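Abbfa_003403 (Acinetobacter baumannii, PDB 4ZXH) is a four-domain nonribosomal peptide synthetase whose condensation, adenylation, carrier and thioesterase domains probably assemble and release a peptide product tethered through phosphopantetheine. Local coordinates at residues A302-D306 with Q319-L324; Q355-E361 with L401-M407. All coordinates share one frame; numbering follows the deposited sequence.

Contact 1. Residues A302-D306 with Q319-L324; sequences AIHMD and QVQEQL
Gln323 reaches from helix 313-329 to the backbone of strand 302-306, which pairs antiparallel with 275-279 in the condensation domain, and Met305 of the strand slides back past it toward the helix. The packed part gathers around Met305. Two successive turns of its chain, chi2 -71° and chi3 -46°, bring the thioether over the helix surface: Met305 CE lies 3.7 Å from Val320 CG2 and 3.8 Å from Gln319 CG, and the methionine and valine side chains cross at about a right angle. Tyr264 and Leu260 of helix 255-271 also touch Met305 and Val320. Beside this apolar cluster Gln323 runs out fully extended and gives NE2 to His304 O at 2.6 Å. The acceptor lies close to the amide plane of Gln323, whereas the donor stands above the carbonyl plane of His304; Gln323 OE1 rests 3.5 Å from Met305 SD. Ile303 sets CG2 3.8 Å from Gln323 NE2, beside the amide, and meets Leu324 only loosely. Toward the exposed Asp306 the contact slackens: Gln319 brings NE2 only to 3.5 Å from Asp306 O. Met305 and Gln323 thus carry the contact about equally, one through apolar packing, the other through its alkyl chain and a directional amide bond.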
loop_
_atom_site.group_PDB
_atom_site.type_symbol
_atom_site.label_atom_id
_atom_site.label_comp_id
_atom_site.label_asym_id
_atom_site.label_seq_id
_atom_site.Cartn_x
_atom_site.Cartn_y
_atom_site.Cartn_z
ATOM N N ALA A 302 15.728 -3.306 16.731
ATOM C CA ALA A 302 15.045 -4.340 15.957
ATOM C C ALA A 302 15.793 -5.687 15.978
ATOM O O ALA A 302 16.928 -5.796 15.502
ATOM C CB ALA A 302 14.844 -3.874 14.520
ATOM N N ILE A 303 15.148 -6.712 16.531
ATOM C CA ILE A 303 15.729 -8.047 16.555
ATOM C C ILE A 303 15.146 -8.898 15.437
ATOM O O ILE A 303 13.967 -9.268 15.471
ATOM C CB ILE A 303 15.486 -8.760 17.886
ATOM C CG1 ILE A 303 15.880 -7.873 19.068
ATOM C CG2 ILE A 303 16.233 -10.057 17.910
ATOM C CD1 ILE A 303 17.282 -7.387 18.990
ATOM N N HIS A 304 15.968 -9.201 14.441
ATOM C CA HIS A 304 15.536 -10.039 13.328
ATOM C C HIS A 304 16.016 -11.467 13.574
ATOM O O HIS A 304 17.223 -11.720 13.599
ATOM C CB HIS A 304 16.069 -9.472 12.007
ATOM C CG HIS A 304 15.930 -10.395 10.837
ATOM N ND1 HIS A 304 16.819 -10.387 9.783
ATOM C CD2 HIS A 304 15.012 -11.349 10.549
ATOM C CE1 HIS A 304 16.459 -11.302 8.899
ATOM N NE2 HIS A 304 15.367 -11.901 9.340
ATOM N N MET A 305 15.066 -12.380 13.787
ATOM C CA MET A 305 15.351 -13.798 14.037
ATOM C C MET A 305 15.079 -14.627 12.796
ATOM O O MET A 305 14.058 -14.455 12.139
ATOM C CB MET A 305 14.491 -14.359 15.184
ATOM C CG MET A 305 14.773 -13.827 16.593
ATOM S SD MET A 305 16.320 -14.377 17.302
ATOM C CE MET A 305 16.237 -16.130 16.921
ATOM N N ASP A 306 15.977 -15.547 12.481
ATOM C CA ASP A 306 15.657 -16.542 11.476
ATOM C C ASP A 306 15.208 -17.790 12.212
ATOM O O ASP A 306 16.036 -18.512 12.758
ATOM C CB ASP A 306 16.854 -16.826 10.570
ATOM C CG ASP A 306 16.469 -17.591 9.315
ATOM O OD1 ASP A 306 15.340 -18.123 9.262
ATOM O OD2 ASP A 306 17.287 -17.650 8.375
ATOM N N GLN A 319 18.736 -19.463 21.704
ATOM C CA GLN A 319 19.129 -18.755 20.485
ATOM C C GLN A 319 18.717 -17.277 20.558
ATOM O O GLN A 319 19.465 -16.385 20.146
ATOM C CB GLN A 319 18.511 -19.463 19.266
ATOM C CG GLN A 319 18.766 -18.854 17.894
ATOM C CD GLN A 319 18.380 -19.814 16.748
ATOM O OE1 GLN A 319 18.360 -21.048 16.929
ATOM N NE2 GLN A 319 18.058 -19.247 15.573
ATOM N N VAL A 320 17.537 -17.018 21.117
ATOM C CA VAL A 320 17.027 -15.655 21.200
ATOM C C VAL A 320 17.777 -14.889 22.277
ATOM O O VAL A 320 18.202 -13.754 22.067
ATOM C CB VAL A 320 15.506 -15.628 21.490
ATOM C CG1 VAL A 320 15.058 -14.245 21.913
ATOM C CG2 VAL A 320 14.719 -16.105 20.268
ATOM N N GLN A 321 17.955 -15.526 23.430
ATOM C CA GLN A 321 18.666 -14.891 24.524
ATOM C C GLN A 321 20.054 -14.451 24.063
ATOM O O GLN A 321 20.522 -13.375 24.433
ATOM C CB GLN A 321 18.768 -15.831 25.728
ATOM C CG GLN A 321 19.370 -15.181 26.957
ATOM C CD GLN A 321 18.546 -14.008 27.455
ATOM O OE1 GLN A 321 17.410 -14.176 27.909
ATOM N NE2 GLN A 321 19.111 -12.808 27.361
ATOM N N GLU A 322 20.694 -15.271 23.232
ATOM C CA GLU A 322 22.027 -14.957 22.731
ATOM C C GLU A 322 22.004 -13.814 21.699
ATOM O O GLU A 322 22.875 -12.947 21.717
ATOM C CB GLU A 322 22.689 -16.209 22.132
ATOM C CG GLU A 322 24.102 -15.992 21.555
ATOM C CD GLU A 322 25.157 -15.575 22.594
ATOM O OE1 GLU A 322 24.851 -15.507 23.811
ATOM O OE2 GLU A 322 26.313 -15.322 22.181
ATOM N N GLN A 323 21.021 -13.791 20.805
ATOM C CA GLN A 323 20.998 -12.701 19.841
ATOM C C GLN A 323 20.566 -11.424 20.545
ATOM O O GLN A 323 20.943 -10.325 20.151
ATOM C CB GLN A 323 20.084 -13.013 18.655
ATOM C CG GLN A 323 20.217 -12.006 17.542
ATOM C CD GLN A 323 19.516 -12.445 16.287
ATOM O OE1 GLN A 323 19.506 -13.635 15.955
ATOM N NE2 GLN A 323 18.913 -11.485 15.574
ATOM N N LEU A 324 19.786 -11.574 21.606
ATOM C CA LEU A 324 19.425 -10.437 22.432
ATOM C C LEU A 324 20.679 -9.890 23.146
ATOM O O LEU A 324 20.927 -8.675 23.140
ATOM C CB LEU A 324 18.345 -10.842 23.429
ATOM C CG LEU A 324 17.679 -9.716 24.209
ATOM C CD1 LEU A 324 16.854 -8.852 23.287
ATOM C CD2 LEU A 324 16.830 -10.267 25.342
#

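Contact 2. Residues Q355-E361 with L401-M407; sequences QIGMFWE and LDITLEM. With PNS (4'-phosphopantetheine), chain B.
Strands 356-360 and 403-411, parallel neighbours in a mixed sheet of the condensation domain, meet here and carry part of the phosphopantetheine pocket; Ile356 and Met358 also bond through their backbone to Ala279. Gln355 O opens the pairing by accepting a hydrogen bond from Asp402 N at 2.9 Å and, weakly, from Ile403 N. Further along, Gly357 N donates to Ile403 O and Gly357 O accepts from Leu405 N, after which Phe359 repeats the pattern with Leu405 O and Met407 N; the last of these is nearly straight at 171°. On the face bearing Phe359, Thr404 turns its methyl over the ring, CG2 standing 3.7 Å from the centroid and almost on the ring normal in a CH-pi contact. A chi1 of -59° puts OG1 beside the threonine's own N, leaving CG2 to face the ring, and OG1 makes a weak bond to Ile403 O. Glu406 runs alongside the same phenyl, OE2 3.7 Å from Phe359 CD2, and its carboxylate is held by a salt bridge to Lys420. The parallel pairing thus sets Phe359 beside the end of the prosthetic arm: PNS S44 comes to the ring edge, 3.3 Å from Phe359 CE1. Leu401 CD1 lies 3.7 Å from PNS S44 and, at 3.5 Å from Gly357 N, packs directly on the glycine backbone. The other face is apolar: Ile356 and Ile403 point the same way side by side, CD1 to CD1, and helices 255-271 and 428-447 cover it, with Phe263 on Ile356 and Met434 on Ile403. At the far end Met407 CB lies 3.4 Å from Trp360 CE3, while the bent methionine chain brings CE to CZ3. Asp402, at the opposite end, directs its carboxylate to His213 and Arg221.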
loop_
_atom_site.group_PDB
_atom_site.type_symbol
_atom_site.label_atom_id
_atom_site.label_comp_id
_atom_site.label_asym_id
_atom_site.label_seq_id
_atom_site.Cartn_x
_atom_site.Cartn_y
_atom_site.Cartn_z
ATOM N N GLN A 355 7.410 -3.765 12.496
ATOM C CA GLN A 355 6.022 -3.377 12.695
ATOM C C GLN A 355 5.392 -4.096 13.887
ATOM O O GLN A 355 4.199 -3.965 14.139
ATOM C CB GLN A 355 5.213 -3.659 11.440
ATOM C CG GLN A 355 5.742 -2.953 10.197
ATOM C CD GLN A 355 6.812 -3.738 9.469
ATOM O OE1 GLN A 355 6.710 -4.961 9.309
ATOM N NE2 GLN A 355 7.858 -3.041 9.029
ATOM N N ILE A 356 6.206 -4.877 14.587
ATOM C CA ILE A 356 5.786 -5.653 15.737
ATOM C C ILE A 356 6.687 -5.256 16.888
ATOM O O ILE A 356 7.898 -5.123 16.697
ATOM C CB ILE A 356 5.910 -7.184 15.507
ATOM C CG1 ILE A 356 5.375 -7.587 14.135
ATOM C CG2 ILE A 356 5.222 -7.970 16.639
ATOM C CD1 ILE A 356 3.937 -7.269 13.941
ATOM N N GLY A 357 6.125 -5.081 18.078
ATOM C CA GLY A 357 6.944 -4.679 19.208
ATOM C C GLY A 357 6.668 -5.461 20.472
ATOM O O GLY A 357 5.609 -6.072 20.638
ATOM N N MET A 358 7.643 -5.456 21.367
ATOM C CA MET A 358 7.427 -5.969 22.692
ATOM C C MET A 358 8.155 -5.135 23.738
ATOM O O MET A 358 9.380 -4.990 23.674
ATOM C CB MET A 358 7.874 -7.411 22.794
ATOM C CG MET A 358 7.930 -7.830 24.243
ATOM S SD MET A 358 8.250 -9.552 24.486
ATOM C CE MET A 358 8.496 -9.530 26.249
ATOM N N PHE A 359 7.392 -4.591 24.691
ATOM C CA PHE A 359 7.949 -3.759 25.761
ATOM C C PHE A 359 7.870 -4.566 27.017
ATOM O O PHE A 359 6.843 -5.184 27.288
ATOM C CB PHE A 359 7.186 -2.430 26.003
ATOM C CG PHE A 359 6.897 -1.618 24.770
ATOM C CD1 PHE A 359 7.584 -1.818 23.588
ATOM C CD2 PHE A 359 5.927 -0.631 24.810
ATOM C CE1 PHE A 359 7.296 -1.061 22.456
ATOM C CE2 PHE A 359 5.634 0.140 23.681
ATOM C CZ PHE A 359 6.327 -0.077 22.501
ATOM N N TRP A 360 8.924 -4.542 27.810
ATOM C CA TRP A 360 8.849 -5.163 29.121
ATOM C C TRP A 360 9.289 -4.149 30.146
ATOM O O TRP A 360 10.485 -3.969 30.365
ATOM C CB TRP A 360 9.721 -6.409 29.192
ATOM C CG TRP A 360 9.708 -7.067 30.519
ATOM C CD1 TRP A 360 10.350 -6.648 31.645
ATOM C CD2 TRP A 360 9.036 -8.275 30.865
ATOM N NE1 TRP A 360 10.108 -7.517 32.675
ATOM C CE2 TRP A 360 9.300 -8.527 32.220
ATOM C CE3 TRP A 360 8.238 -9.173 30.161
ATOM C CZ2 TRP A 360 8.792 -9.632 32.886
ATOM C CZ3 TRP A 360 7.733 -10.268 30.821
ATOM C CH2 TRP A 360 8.008 -10.489 32.169
ATOM N N GLU A 361 8.341 -3.473 30.775
ATOM C CA GLU A 361 8.741 -2.398 31.656
ATOM C C GLU A 361 8.377 -2.638 33.108
ATOM O O GLU A 361 7.217 -2.889 33.432
ATOM C CB GLU A 361 8.144 -1.081 31.189
ATOM C CG GLU A 361 8.848 0.105 31.803
ATOM C CD GLU A 361 8.781 1.333 30.929
ATOM O OE1 GLU A 361 8.044 1.312 29.912
ATOM O OE2 GLU A 361 9.487 2.312 31.256
ATOM N N LEU A 401 2.549 0.779 16.521
ATOM C CA LEU A 401 2.930 -0.281 15.599
ATOM C C LEU A 401 1.717 -1.062 15.134
ATOM O O LEU A 401 0.592 -0.686 15.431
ATOM C CB LEU A 401 3.936 -1.213 16.256
ATOM C CG LEU A 401 5.261 -0.578 16.685
ATOM C CD1 LEU A 401 6.104 -1.630 17.403
ATOM C CD2 LEU A 401 5.999 0.012 15.472
ATOM N N ASP A 402 1.945 -2.140 14.388
ATOM C CA ASP A 402 0.856 -2.998 13.939
ATOM C C ASP A 402 0.333 -3.778 15.125
ATOM O O ASP A 402 -0.883 -3.926 15.312
ATOM C CB ASP A 402 1.313 -3.957 12.840
ATOM C CG ASP A 402 1.429 -3.290 11.486
ATOM O OD1 ASP A 402 1.403 -2.044 11.428
ATOM O OD2 ASP A 402 1.542 -4.016 10.473
ATOM N N ILE A 403 1.283 -4.265 15.922
ATOM C CA ILE A 403 1.031 -5.027 17.140
ATOM C C ILE A 403 2.088 -4.648 18.169
ATOM O O ILE A 403 3.265 -4.498 17.819
ATOM C CB ILE A 403 1.113 -6.556 16.907
ATOM C CG1 ILE A 403 0.107 -7.026 15.878
ATOM C CG2 ILE A 403 0.798 -7.310 18.161
ATOM C CD1 ILE A 403 0.318 -8.480 15.499
ATOM N N THR A 404 1.689 -4.496 19.427
ATOM C CA THR A 404 2.657 -4.385 20.503
ATOM C C THR A 404 2.227 -5.214 21.715
ATOM O O THR A 404 1.128 -5.046 22.234
ATOM C CB THR A 404 2.867 -2.927 20.975
ATOM O OG1 THR A 404 3.324 -2.109 19.894
ATOM C CG2 THR A 404 3.892 -2.887 22.089
ATOM N N LEU A 405 3.109 -6.093 22.168
ATOM C CA LEU A 405 2.918 -6.824 23.413
ATOM C C LEU A 405 3.572 -6.079 24.585
ATOM O O LEU A 405 4.781 -5.839 24.577
ATOM C CB LEU A 405 3.502 -8.233 23.288
ATOM C CG LEU A 405 3.362 -9.149 24.490
ATOM C CD1 LEU A 405 1.886 -9.393 24.714
ATOM C CD2 LEU A 405 4.089 -10.446 24.224
ATOM N N GLU A 406 2.781 -5.713 25.589
ATOM C CA GLU A 406 3.321 -5.030 26.766
ATOM C C GLU A 406 3.197 -5.898 28.017
ATOM O O GLU A 406 2.096 -6.283 28.404
ATOM C CB GLU A 406 2.611 -3.694 26.981
ATOM C CG GLU A 406 2.640 -2.797 25.772
ATOM C CD GLU A 406 2.101 -1.405 26.050
ATOM O OE1 GLU A 406 1.482 -1.205 27.126
ATOM O OE2 GLU A 406 2.291 -0.512 25.182
ATOM N N MET A 407 4.327 -6.209 28.638
ATOM C CA MET A 407 4.348 -7.062 29.826
ATOM C C MET A 407 5.129 -6.411 30.957
ATOM O O MET A 407 5.613 -5.288 30.824
ATOM C CB MET A 407 4.974 -8.415 29.506
ATOM C CG MET A 407 4.371 -9.161 28.344
ATOM S SD MET A 407 3.150 -10.385 28.839
ATOM C CE MET A 407 4.080 -11.363 30.009
HETATM O O23 PNS B . 12.035 7.292 7.490
HETATM P P24 PNS B . 13.048 8.120 8.236
HETATM O O25 PNS B . 14.473 8.116 7.751
HETATM O O27 PNS B . 13.036 7.541 9.741
HETATM C C28 PNS B . 11.819 7.468 10.478
HETATM C C29 PNS B . 12.121 6.949 11.873
HETATM C C30 PNS B . 13.140 7.925 12.465
HETATM C C31 PNS B . 12.710 5.542 11.773
HETATM C C32 PNS B . 10.820 6.884 12.686
HETATM O O33 PNS B . 9.822 6.280 11.848
HETATM C C34 PNS B . 11.026 6.111 13.975
HETATM O O35 PNS B . 11.816 6.481 14.843
HETATM N N36 PNS B . 10.317 5.008 14.166
HETATM C C37 PNS B . 10.445 4.198 15.367
HETATM C C38 PNS B . 9.075 4.154 16.042
HETATM C C39 PNS B . 9.251 4.070 17.528
HETATM O O40 PNS B . 10.153 4.676 18.086
HETATM N N41 PNS B . 8.358 3.299 18.133
HETATM C C42 PNS B . 8.241 3.011 19.542
HETATM C C43 PNS B . 7.279 1.840 19.535
HETATM S S44 PNS B . 8.258 0.336 19.644
#

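Contacts 1 and 2 follow one another along the condensation domain, their centres 16 Å apart and their nearest atoms about 7 Å apart, so they do not touch. Helix 255-271 joins them: its Phe256 reaches Leu324 in contact 1 and Met358 in contact 2. Strand 275-279 is a second bridge, hydrogen-bonding through its backbone to both 302-306 and 356-360. Their relation to the phosphopantetheine differs. Contact 2 meets its thiol end directly, whereas the Ile303 side chain of contact 1 remains about 11 Å from the cofactor.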